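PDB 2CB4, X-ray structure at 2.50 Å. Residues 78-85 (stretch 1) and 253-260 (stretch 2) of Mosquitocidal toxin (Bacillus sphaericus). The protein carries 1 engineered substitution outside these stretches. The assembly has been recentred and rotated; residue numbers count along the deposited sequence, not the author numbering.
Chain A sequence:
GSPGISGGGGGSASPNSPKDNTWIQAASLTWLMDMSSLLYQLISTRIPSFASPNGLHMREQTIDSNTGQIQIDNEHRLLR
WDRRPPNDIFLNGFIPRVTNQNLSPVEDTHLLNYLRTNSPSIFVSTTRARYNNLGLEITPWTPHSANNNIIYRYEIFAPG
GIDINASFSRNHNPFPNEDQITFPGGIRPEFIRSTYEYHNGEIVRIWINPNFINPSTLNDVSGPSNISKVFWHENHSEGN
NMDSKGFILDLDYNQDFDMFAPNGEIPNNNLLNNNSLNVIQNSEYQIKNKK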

# COMPACT_ATOMS: atom_id res chain seq x y z
N LEU A 78 -26.97 11.92 -35.70
CA LEU A 78 -26.83 12.40 -34.32
C LEU A 78 -25.52 13.16 -34.13
O LEU A 78 -24.54 12.97 -34.86
N LEU A 79 -25.52 14.05 -33.14
CA LEU A 79 -24.36 14.87 -32.84
C LEU A 79 -24.04 14.82 -31.36
O LEU A 79 -24.93 14.70 -30.52
N ARG A 80 -22.77 14.97 -31.05
CA ARG A 80 -22.33 15.04 -29.66
C ARG A 80 -21.19 16.04 -29.51
O ARG A 80 -20.16 15.91 -30.16
N TRP A 81 -21.39 17.02 -28.65
CA TRP A 81 -20.39 18.04 -28.34
C TRP A 81 -19.53 17.44 -27.25
O TRP A 81 -20.05 16.99 -26.22
N ASP A 82 -18.22 17.45 -27.45
CA ASP A 82 -17.31 16.87 -26.46
C ASP A 82 -15.97 17.59 -26.50
O ASP A 82 -15.49 17.98 -27.58
N ARG A 83 -15.36 17.77 -25.32
CA ARG A 83 -14.05 18.44 -25.24
C ARG A 83 -12.90 17.46 -25.53
O ARG A 83 -11.80 17.91 -25.78
N ARG A 84 -13.18 16.15 -25.53
CA ARG A 84 -12.17 15.13 -25.79
C ARG A 84 -11.86 14.98 -27.28
O ARG A 84 -12.76 14.99 -28.10
N PRO A 85 -10.57 14.85 -27.62
CA PRO A 85 -10.17 14.79 -29.03
C PRO A 85 -10.26 13.42 -29.69
O PRO A 85 -10.44 12.40 -29.02
N TYR A 253 -12.98 15.55 -13.87
CA TYR A 253 -13.50 16.25 -15.07
C TYR A 253 -14.84 15.61 -15.45
O TYR A 253 -15.01 14.39 -15.38
N ASN A 254 -15.81 16.44 -15.82
CA ASN A 254 -17.10 15.90 -16.22
C ASN A 254 -17.18 15.98 -17.75
O ASN A 254 -17.39 17.05 -18.31
N GLN A 255 -16.97 14.85 -18.40
CA GLN A 255 -17.02 14.74 -19.87
C GLN A 255 -18.39 15.09 -20.45
O GLN A 255 -18.50 15.39 -21.65
N ASP A 256 -19.43 15.08 -19.61
CA ASP A 256 -20.80 15.41 -20.07
C ASP A 256 -21.25 16.83 -19.73
O ASP A 256 -22.41 17.16 -19.90
N PHE A 257 -20.35 17.67 -19.22
CA PHE A 257 -20.77 19.01 -18.84
C PHE A 257 -21.42 19.76 -19.99
O PHE A 257 -22.44 20.44 -19.82
N ASP A 258 -20.83 19.66 -21.17
CA ASP A 258 -21.33 20.34 -22.35
C ASP A 258 -22.49 19.67 -23.09
O ASP A 258 -22.85 20.09 -24.17
N MSE A 259 -23.08 18.64 -22.48
CA MSE A 259 -24.22 17.94 -23.05
C MSE A 259 -25.42 17.91 -22.07
O MSE A 259 -26.38 17.20 -22.30
N PHE A 260 -25.34 18.67 -20.98
CA PHE A 260 -26.40 18.75 -19.97
C PHE A 260 -27.30 19.87 -20.48
O PHE A 260 -26.82 20.95 -20.84

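Three arginines, Arg-80, Arg-83 and Arg-84, supply most of the covered surface of stretch 1, and two of them are gathered by one buried carboxylate, Asp-82. Although the CA-to-CB bond of Asp-82 points away from stretch 2, its t rotamer brings the carboxylate back toward it. OD2 of Asp-82 accepts hydrogen bonds from Arg-80 NE (3.1 Å) and NH2 (3.0 Å) and from Arg-84 NH2 (2.8 Å), while its OD1 accepts from Arg-84 NE (2.9 Å) and the Arg-84 backbone N (3.0 Å). The same Arg-80 NH2 that binds Asp-82 OD2 also reaches across to stretch 2.

Arg-80 leaves the strand sideways and, with chi1 to chi3 all t, extends far enough for NH2 to form a salt bridge with Asp-256 OD1 (2.8 Å). Asp-256, in the m rotamer, meets the guanidinium at its edge, as a hydrogen bond in the plane requires. Met-259 CG covers one face of the same group, 3.8 Å from Arg-80 NH1.

A second salt bridge joins Arg-83 NE to Asp-258 OD2 (3.1 Å), with the carboxylate again at the guanidinium edge. Both CA-to-CB bonds point toward the opposing stretch and both chi1 angles are m; the remaining Arg-83 nitrogens, NH1 and NH2, are satisfied elsewhere in the structure.

Met-259, modelled as selenomethionine, points toward stretch 1 with all three chi angles m and has the largest area covered by the other stretch. Its CG lies 3.5 Å from the backbone O of Trp-81, and its SE approaches Trp-81 CD1 at 3.9 Å. The selenium sits near the plane of the indole, at its edge, so this is not a contact with the ring face. Trp-81 (m) starts toward stretch 2, but the end of its side chain leads away.

Arg-84 (m) packs beside Gln-255 and Tyr-253. Gln-255 adopts a p rotamer and lays CB over one face of the Arg-84 guanidinium, 3.7 Å from CZ, whereas Tyr-253 (t) brings OH to 3.5 Å from Arg-84 CG and 3.6 Å from Arg-83 CB.

Three waters complete the polar network. Water 1 lies within hydrogen-bonding distance of the backbone O atoms of Trp-81 (2.9 Å) and Gln-255 (2.8 Å), bridging the stretches. Water 2 accepts from Arg-83 N (2.8 Å), hydrogen-bonds Tyr-253 OH (2.7 Å) and lies 2.9 Å from Gln-255 O. Water 3 accepts from Arg-84 NH2 (2.7 Å) and, weakly, from Gln-255 NE2 (3.2 Å), linking the two side chains.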

# COMPACT_ATOMS: atom_id res chain seq x y z
CB LEU A 78 -26.90 11.23 -33.33
CG LEU A 78 -28.15 10.35 -33.41
CD1 LEU A 78 -27.94 9.10 -32.55
CD2 LEU A 78 -29.34 11.17 -32.91
CB LEU A 79 -24.63 16.34 -33.23
CG LEU A 79 -25.07 16.66 -34.66
CD1 LEU A 79 -25.44 18.15 -34.71
CD2 LEU A 79 -23.95 16.32 -35.66
CB ARG A 80 -21.92 13.68 -29.09
CG ARG A 80 -21.40 13.86 -27.70
CD ARG A 80 -21.32 12.59 -26.91
NE ARG A 80 -20.53 12.85 -25.71
CZ ARG A 80 -21.01 12.99 -24.48
NH1 ARG A 80 -22.30 12.86 -24.23
NH2 ARG A 80 -20.17 13.25 -23.50
CB TRP A 81 -21.08 19.29 -27.79
CG TRP A 81 -21.86 20.01 -28.85
CD1 TRP A 81 -23.23 19.95 -29.08
CD2 TRP A 81 -21.33 20.94 -29.81
NE1 TRP A 81 -23.56 20.76 -30.13
CE2 TRP A 81 -22.43 21.38 -30.61
CE3 TRP A 81 -20.04 21.41 -30.11
CZ2 TRP A 81 -22.27 22.29 -31.67
CZ3 TRP A 81 -19.89 22.33 -31.15
CH2 TRP A 81 -21.00 22.78 -31.90
CB ASP A 82 -17.12 15.34 -26.72
CG ASP A 82 -16.84 14.55 -25.45
OD1 ASP A 82 -15.79 14.78 -24.82
OD2 ASP A 82 -17.65 13.67 -25.06
CB ARG A 83 -13.85 19.14 -23.87
CG ARG A 83 -14.88 20.26 -23.52
CD ARG A 83 -14.43 21.61 -24.02
NE ARG A 83 -15.45 22.66 -23.98
CZ ARG A 83 -15.26 23.87 -24.52
NH1 ARG A 83 -14.10 24.16 -25.05
NH2 ARG A 83 -16.20 24.77 -24.53
CB ARG A 84 -12.53 13.79 -25.12
CG ARG A 84 -12.61 13.90 -23.60
CD ARG A 84 -13.26 12.63 -22.99
NE ARG A 84 -14.67 12.54 -23.37
CZ ARG A 84 -15.41 11.45 -23.27
NH1 ARG A 84 -14.88 10.34 -22.78
NH2 ARG A 84 -16.68 11.47 -23.67
CB PRO A 85 -8.74 15.30 -28.99
CG PRO A 85 -8.23 14.76 -27.63
CD PRO A 85 -9.40 14.77 -26.71
CB TYR A 253 -12.47 16.20 -16.23
CG TYR A 253 -12.99 16.23 -17.68
CD1 TYR A 253 -13.41 17.44 -18.27
CD2 TYR A 253 -12.98 15.07 -18.47
CE1 TYR A 253 -13.88 17.47 -19.61
CE2 TYR A 253 -13.42 15.09 -19.80
CZ TYR A 253 -13.87 16.29 -20.36
OH TYR A 253 -14.31 16.32 -21.66
CB ASN A 254 -18.24 16.65 -15.55
CG ASN A 254 -19.60 16.09 -15.88
OD1 ASN A 254 -19.74 15.18 -16.71
ND2 ASN A 254 -20.62 16.66 -15.30
CB GLN A 255 -16.61 13.34 -20.30
CG GLN A 255 -17.56 12.28 -19.81
CD GLN A 255 -16.90 10.97 -19.60
OE1 GLN A 255 -15.86 10.90 -18.97
NE2 GLN A 255 -17.49 9.92 -20.13
CB ASP A 256 -21.85 14.46 -19.46
CG ASP A 256 -21.65 13.01 -19.86
OD1 ASP A 256 -20.98 12.75 -20.89
OD2 ASP A 256 -22.17 12.13 -19.13
CB PHE A 257 -19.58 19.80 -18.26
CG PHE A 257 -19.99 21.05 -17.51
CD1 PHE A 257 -20.54 20.97 -16.22
CD2 PHE A 257 -19.88 22.31 -18.12
CE1 PHE A 257 -20.95 22.11 -15.54
CE2 PHE A 257 -20.27 23.47 -17.43
CZ PHE A 257 -20.80 23.38 -16.14
CB ASP A 258 -20.18 20.63 -23.31
CG ASP A 258 -19.29 21.76 -22.80
OD1 ASP A 258 -19.86 22.80 -22.35
OD2 ASP A 258 -18.06 21.56 -22.75
CB MSE A 259 -23.88 16.51 -23.55
CG MSE A 259 -23.21 16.46 -24.92
SE MSE A 259 -24.12 17.22 -26.40
CE MSE A 259 -25.28 15.78 -26.47
CB PHE A 260 -25.80 19.10 -18.60
CG PHE A 260 -26.82 19.19 -17.50
CD1 PHE A 260 -27.90 18.29 -17.46
CD2 PHE A 260 -26.72 20.17 -16.52
CE1 PHE A 260 -28.86 18.37 -16.46
CE2 PHE A 260 -27.67 20.27 -15.49
CZ PHE A 260 -28.75 19.37 -15.46
O HOH W 1 -19.93 17.04 -23.36
O HOH W 2 -16.55 17.17 -22.84
O HOH W 3 -18.47 9.54 -23.20